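Synaptotagmin-1 (Arabidopsis thaliana, PDB 7AS6) helps keep the plasma membrane intact during freezing and osmotic stress, and probably binds phospholipid through C2 domains such as this one, which holds metal ions. Local coordinates at residues V7-R21 with K127-F141. Numbering follows the deposited sequence.
Sequences VGIVHVKVVRAVGLR and KYRGKLEVELLYKPF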
loop_
_atom_site.group_PDB
_atom_site.type_symbol
_atom_site.label_atom_id
_atom_site.label_comp_id
_atom_site.label_asym_id
_atom_site.label_seq_id
_atom_site.Cartn_x
_atom_site.Cartn_y
_atom_site.Cartn_z
ATOM N N VAL A 7 -7.646 13.812 -13.509
ATOM C CA VAL A 7 -7.286 13.355 -14.849
ATOM C C VAL A 7 -7.828 11.961 -15.107
ATOM O O VAL A 7 -8.224 11.625 -16.230
ATOM C CB VAL A 7 -5.757 13.378 -15.018
ATOM C CG1 VAL A 7 -5.374 13.140 -16.469
ATOM C CG2 VAL A 7 -5.185 14.672 -14.492
ATOM N N GLY A 8 -7.802 11.120 -14.088
ATOM C CA GLY A 8 -8.233 9.752 -14.234
ATOM C C GLY A 8 -8.352 9.117 -12.869
ATOM O O GLY A 8 -8.390 9.801 -11.845
ATOM N N ILE A 9 -8.403 7.794 -12.871
ATOM C CA ILE A 9 -8.544 7.015 -11.652
ATOM C C ILE A 9 -7.508 5.904 -11.686
ATOM O O ILE A 9 -7.355 5.220 -12.703
ATOM C CB ILE A 9 -9.965 6.444 -11.513
ATOM C CG1 ILE A 9 -10.972 7.585 -11.371
ATOM C CG2 ILE A 9 -10.051 5.516 -10.316
ATOM C CD1 ILE A 9 -12.403 7.135 -11.489
ATOM N N VAL A 10 -6.775 5.741 -10.592
ATOM C CA VAL A 10 -5.808 4.661 -10.470
ATOM C C VAL A 10 -6.405 3.579 -9.581
ATOM O O VAL A 10 -6.925 3.866 -8.495
ATOM C CB VAL A 10 -4.457 5.173 -9.943
ATOM C CG1 VAL A 10 -4.619 5.886 -8.612
ATOM C CG2 VAL A 10 -3.477 4.031 -9.836
ATOM N N HIS A 11 -6.374 2.341 -10.064
ATOM C CA HIS A 11 -6.828 1.184 -9.305
ATOM C C HIS A 11 -5.603 0.539 -8.677
ATOM O O HIS A 11 -4.677 0.146 -9.394
ATOM C CB HIS A 11 -7.574 0.191 -10.198
ATOM C CG HIS A 11 -8.811 0.755 -10.831
ATOM N ND1 HIS A 11 -10.077 0.530 -10.331
ATOM C CD2 HIS A 11 -8.977 1.540 -11.923
ATOM C CE1 HIS A 11 -10.966 1.148 -11.087
ATOM N NE2 HIS A 11 -10.323 1.773 -12.057
ATOM N N VAL A 12 -5.587 0.479 -7.341
ATOM C CA VAL A 12 -4.462 -0.018 -6.547
ATOM C C VAL A 12 -4.887 -1.330 -5.915
ATOM O O VAL A 12 -5.847 -1.376 -5.137
ATOM C CB VAL A 12 -4.041 0.975 -5.452
ATOM C CG1 VAL A 12 -2.800 0.456 -4.731
ATOM C CG2 VAL A 12 -3.790 2.345 -6.034
ATOM N N LYS A 13 -4.191 -2.393 -6.247
ATOM C CA LYS A 13 -4.466 -3.677 -5.640
ATOM C C LYS A 13 -3.326 -3.953 -4.680
ATOM O O LYS A 13 -2.154 -3.881 -5.069
ATOM C CB LYS A 13 -4.589 -4.784 -6.689
ATOM C CG LYS A 13 -5.142 -6.097 -6.116
ATOM C CD LYS A 13 -5.153 -7.201 -7.165
ATOM C CE LYS A 13 -6.414 -8.042 -7.085
ATOM N NZ LYS A 13 -6.514 -8.930 -8.285
ATOM N N VAL A 14 -3.662 -4.214 -3.419
ATOM C CA VAL A 14 -2.691 -4.738 -2.470
ATOM C C VAL A 14 -2.764 -6.256 -2.552
ATOM O O VAL A 14 -3.752 -6.871 -2.132
ATOM C CB VAL A 14 -2.947 -4.239 -1.043
ATOM C CG1 VAL A 14 -1.912 -4.844 -0.089
ATOM C CG2 VAL A 14 -2.875 -2.719 -1.007
ATOM N N VAL A 15 -1.703 -6.862 -3.055
ATOM C CA VAL A 15 -1.724 -8.284 -3.365
ATOM C C VAL A 15 -1.346 -9.083 -2.133
ATOM O O VAL A 15 -2.176 -9.816 -1.584
ATOM C CB VAL A 15 -0.786 -8.612 -4.537
ATOM C CG1 VAL A 15 -0.808 -10.104 -4.824
ATOM C CG2 VAL A 15 -1.201 -7.818 -5.773
ATOM N N ARG A 16 -0.094 -8.957 -1.700
ATOM C CA ARG A 16 0.393 -9.716 -0.558
ATOM C C ARG A 16 1.623 -9.028 0.026
ATOM O O ARG A 16 2.219 -8.139 -0.587
ATOM C CB ARG A 16 0.714 -11.159 -0.964
ATOM C CG ARG A 16 1.902 -11.295 -1.919
ATOM C CD ARG A 16 2.014 -12.713 -2.507
ATOM N NE ARG A 16 2.096 -12.659 -3.968
ATOM C CZ ARG A 16 1.130 -13.038 -4.804
ATOM N NH1 ARG A 16 -0.008 -13.531 -4.336
ATOM N NH2 ARG A 16 1.303 -12.926 -6.116
ATOM N N ALA A 17 1.977 -9.445 1.242
ATOM C CA ALA A 17 3.280 -9.176 1.824
ATOM C C ALA A 17 3.974 -10.509 2.048
ATOM O O ALA A 17 3.326 -11.535 2.268
ATOM C CB ALA A 17 3.188 -8.401 3.137
ATOM N N VAL A 18 5.296 -10.491 1.954
ATOM C CA VAL A 18 6.109 -11.693 2.067
ATOM C C VAL A 18 7.258 -11.400 3.008
ATOM O O VAL A 18 7.921 -10.365 2.889
ATOM C CB VAL A 18 6.639 -12.154 0.694
ATOM C CG1 VAL A 18 7.585 -13.323 0.852
ATOM C CG2 VAL A 18 5.485 -12.535 -0.199
ATOM N N GLY A 19 7.486 -12.303 3.949
ATOM C CA GLY A 19 8.656 -12.198 4.796
ATOM C C GLY A 19 8.590 -11.132 5.861
ATOM O O GLY A 19 9.632 -10.586 6.239
ATOM N N LEU A 20 7.396 -10.814 6.358
ATOM C CA LEU A 20 7.268 -9.829 7.424
ATOM C C LEU A 20 7.996 -10.301 8.679
ATOM O O LEU A 20 8.103 -11.501 8.945
ATOM C CB LEU A 20 5.795 -9.576 7.743
ATOM C CG LEU A 20 4.948 -8.979 6.624
ATOM C CD1 LEU A 20 3.555 -8.693 7.145
ATOM C CD2 LEU A 20 5.604 -7.710 6.097
ATOM N N ARG A 21 8.522 -9.338 9.435
ATOM C CA ARG A 21 9.213 -9.638 10.681
ATOM C C ARG A 21 8.221 -10.045 11.751
ATOM O O ARG A 21 7.102 -9.539 11.810
ATOM C CB ARG A 21 9.988 -8.422 11.183
ATOM C CG ARG A 21 10.993 -7.884 10.214
ATOM C CD ARG A 21 11.962 -6.962 10.909
ATOM N NE ARG A 21 12.598 -7.610 12.054
ATOM C CZ ARG A 21 13.592 -8.490 11.966
ATOM N NH1 ARG A 21 14.107 -9.020 13.074
ATOM N NH2 ARG A 21 14.068 -8.843 10.773
ATOM N N LYS A 127 17.602 -3.599 9.381
ATOM C CA LYS A 127 17.071 -4.955 9.327
ATOM C C LYS A 127 16.086 -5.111 8.165
ATOM O O LYS A 127 15.402 -4.165 7.766
ATOM C CB LYS A 127 16.394 -5.303 10.658
ATOM C CG LYS A 127 15.208 -4.397 11.009
ATOM C CD LYS A 127 14.718 -4.552 12.457
ATOM C CE LYS A 127 13.341 -3.897 12.633
ATOM N NZ LYS A 127 12.893 -3.680 14.048
ATOM N N TYR A 128 16.030 -6.324 7.612
ATOM C CA TYR A 128 15.095 -6.625 6.532
ATOM C C TYR A 128 13.675 -6.720 7.075
ATOM O O TYR A 128 13.441 -7.329 8.123
ATOM C CB TYR A 128 15.481 -7.933 5.848
ATOM C CG TYR A 128 14.517 -8.390 4.778
ATOM C CD1 TYR A 128 14.431 -7.719 3.566
ATOM C CD2 TYR A 128 13.703 -9.506 4.970
ATOM C CE1 TYR A 128 13.559 -8.134 2.573
ATOM C CE2 TYR A 128 12.827 -9.933 3.984
ATOM C CZ TYR A 128 12.758 -9.242 2.782
ATOM O OH TYR A 128 11.893 -9.654 1.783
ATOM N N ARG A 129 12.718 -6.139 6.352
ATOM C CA ARG A 129 11.371 -5.983 6.882
ATOM C C ARG A 129 10.297 -6.648 6.030
ATOM O O ARG A 129 9.111 -6.530 6.346
ATOM C CB ARG A 129 11.064 -4.496 7.068
ATOM C CG ARG A 129 11.884 -3.852 8.187
ATOM C CD ARG A 129 11.504 -2.395 8.411
ATOM N NE ARG A 129 12.449 -1.687 9.276
ATOM C CZ ARG A 129 12.243 -1.413 10.562
ATOM N NH1 ARG A 129 11.116 -1.784 11.164
ATOM N NH2 ARG A 129 13.171 -0.761 11.253
ATOM N N GLY A 130 10.671 -7.371 4.987
ATOM C CA GLY A 130 9.703 -7.995 4.109
ATOM C C GLY A 130 9.467 -7.186 2.846
ATOM O O GLY A 130 9.992 -6.086 2.644
ATOM N N LYS A 131 8.651 -7.764 1.977
ATOM C CA LYS A 131 8.308 -7.160 0.699
ATOM C C LYS A 131 6.801 -6.999 0.632
ATOM O O LYS A 131 6.060 -7.846 1.138
ATOM C CB LYS A 131 8.797 -8.022 -0.476
ATOM C CG LYS A 131 10.301 -8.023 -0.648
ATOM C CD LYS A 131 10.744 -8.934 -1.781
ATOM C CE LYS A 131 12.185 -8.640 -2.193
ATOM N NZ LYS A 131 13.122 -8.718 -1.041
ATOM N N LEU A 132 6.345 -5.910 0.027
ATOM C CA LEU A 132 4.937 -5.737 -0.294
ATOM C C LEU A 132 4.777 -5.794 -1.803
ATOM O O LEU A 132 5.546 -5.156 -2.527
ATOM C CB LEU A 132 4.409 -4.406 0.224
ATOM C CG LEU A 132 2.906 -4.197 0.081
ATOM C CD1 LEU A 132 2.142 -5.182 0.943
ATOM C CD2 LEU A 132 2.505 -2.760 0.413
ATOM N N GLU A 133 3.793 -6.562 -2.278
ATOM C CA GLU A 133 3.502 -6.675 -3.711
ATOM C C GLU A 133 2.159 -6.027 -4.012
ATOM O O GLU A 133 1.152 -6.342 -3.364
ATOM C CB GLU A 133 3.509 -8.133 -4.168
ATOM C CG GLU A 133 4.846 -8.808 -3.861
ATOM C CD GLU A 133 5.024 -10.155 -4.531
ATOM O OE1 GLU A 133 4.064 -10.639 -5.170
ATOM O OE2 GLU A 133 6.138 -10.727 -4.426
ATOM N N VAL A 134 2.155 -5.094 -4.968
ATOM C CA VAL A 134 0.973 -4.315 -5.312
ATOM C C VAL A 134 0.848 -4.250 -6.834
ATOM O O VAL A 134 1.775 -4.589 -7.572
ATOM C CB VAL A 134 1.017 -2.888 -4.724
ATOM C CG1 VAL A 134 1.373 -2.907 -3.238
ATOM C CG2 VAL A 134 2.011 -2.051 -5.481
ATOM N N GLU A 135 -0.317 -3.801 -7.303
ATOM C CA GLU A 135 -0.568 -3.568 -8.724
ATOM C C GLU A 135 -1.261 -2.233 -8.903
ATOM O O GLU A 135 -2.040 -1.801 -8.049
ATOM C CB GLU A 135 -1.475 -4.607 -9.366
ATOM C CG GLU A 135 -0.911 -5.986 -9.541
ATOM C CD GLU A 135 -1.947 -6.896 -10.173
ATOM O OE1 GLU A 135 -2.873 -6.351 -10.833
ATOM O OE2 GLU A 135 -1.856 -8.137 -9.984
ATOM N N LEU A 136 -0.995 -1.598 -10.029
ATOM C CA LEU A 136 -1.661 -0.359 -10.382
ATOM C C LEU A 136 -2.285 -0.517 -11.754
ATOM O O LEU A 136 -1.677 -1.101 -12.656
ATOM C CB LEU A 136 -0.691 0.820 -10.390
ATOM C CG LEU A 136 0.153 1.100 -9.153
ATOM C CD1 LEU A 136 0.947 2.371 -9.381
ATOM C CD2 LEU A 136 -0.697 1.213 -7.899
ATOM N N LEU A 137 -3.507 -0.014 -11.903
ATOM C CA LEU A 137 -4.162 0.092 -13.203
ATOM C C LEU A 137 -4.679 1.516 -13.339
ATOM O O LEU A 137 -5.574 1.926 -12.595
ATOM C CB LEU A 137 -5.295 -0.923 -13.356
ATOM C CG LEU A 137 -6.128 -0.738 -14.628
ATOM C CD1 LEU A 137 -5.265 -0.930 -15.868
ATOM C CD2 LEU A 137 -7.321 -1.677 -14.647
ATOM N N TYR A 138 -4.120 2.273 -14.280
ATOM C CA TYR A 138 -4.511 3.662 -14.461
ATOM C C TYR A 138 -5.546 3.753 -15.573
ATOM O O TYR A 138 -5.283 3.351 -16.712
ATOM C CB TYR A 138 -3.302 4.538 -14.775
ATOM C CG TYR A 138 -3.678 5.981 -14.978
ATOM C CD1 TYR A 138 -4.430 6.652 -14.024
ATOM C CD2 TYR A 138 -3.288 6.676 -16.121
ATOM C CE1 TYR A 138 -4.783 7.969 -14.195
ATOM C CE2 TYR A 138 -3.644 8.003 -16.306
ATOM C CZ TYR A 138 -4.398 8.640 -15.335
ATOM O OH TYR A 138 -4.764 9.959 -15.483
ATOM N N LYS A 139 -6.724 4.270 -15.239
ATOM C CA LYS A 139 -7.768 4.510 -16.226
ATOM C C LYS A 139 -7.932 6.013 -16.378
ATOM O O LYS A 139 -8.589 6.655 -15.543
ATOM C CB LYS A 139 -9.086 3.856 -15.810
ATOM C CG LYS A 139 -8.992 2.346 -15.692
ATOM C CD LYS A 139 -8.554 1.702 -17.010
ATOM C CE LYS A 139 -9.746 1.191 -17.803
ATOM N NZ LYS A 139 -9.332 0.438 -19.022
ATOM N N PRO A 140 -7.322 6.624 -17.389
ATOM C CA PRO A 140 -7.532 8.054 -17.625
ATOM C C PRO A 140 -8.897 8.302 -18.245
ATOM O O PRO A 140 -9.490 7.417 -18.868
ATOM C CB PRO A 140 -6.408 8.408 -18.603
ATOM C CG PRO A 140 -6.190 7.130 -19.366
ATOM C CD PRO A 140 -6.423 6.015 -18.386
ATOM N N PHE A 141 -9.404 9.520 -18.046
ATOM C CA PHE A 141 -10.686 9.912 -18.621
ATOM C C PHE A 141 -10.502 10.335 -20.071
ATOM O O PHE A 141 -9.412 10.738 -20.479
ATOM C CB PHE A 141 -11.309 11.060 -17.829
ATOM C CG PHE A 141 -11.503 10.764 -16.366
ATOM C CD1 PHE A 141 -11.928 9.517 -15.941
ATOM C CD2 PHE A 141 -11.268 11.741 -15.418
ATOM C CE1 PHE A 141 -12.107 9.252 -14.600
ATOM C CE2 PHE A 141 -11.447 11.483 -14.081
ATOM C CZ PHE A 141 -11.868 10.238 -13.668
HETATM O O HOH W 1 -3.448 -10.086 -9.033
HETATM O O HOH W 2 8.155 -6.865 8.756
#
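Arg-16 and Glu-133 form a salt bridge at a classic beta bulge. Val-15 and Arg-16 both face Glu-133, whose carbonyl O takes a hydrogen bond from Val-15 N (2.9 Å) and a weak one from Arg-16 N. With CG of Arg-16 between its backbone N and carbonyl carbon (chi1 67°) and a bend at chi3, NE comes within 3.1 Å of Glu-133 OE1, meeting it from above the carboxylate plane; the two flat groups are turned 74° apart. Val-15 CG1 covers one guanidinium face, and NH1 has a second partner in Glu-57. These strands, 8-18 and 131-140, run antiparallel as the central pair of one four-stranded sheet in the C2 beta sandwich. On its inner face Val-12 and Leu-136 lie side by side, CG2 to CD2 3.8 Å, packed against Leu-74 of the opposing sheet. On the outer face, water links Glu-135 OE2 to Lys-13 NZ, the latter weakly. At one end the Phe-141 ring lies over Gly-8 CA, 3.6 Å from CA to ring centroid, with Ile-9 CD1 at its edge. At the other, toward the cadmium-binding loops, Arg-21 NH2 donates in plane to Tyr-128 O (3.1 Å).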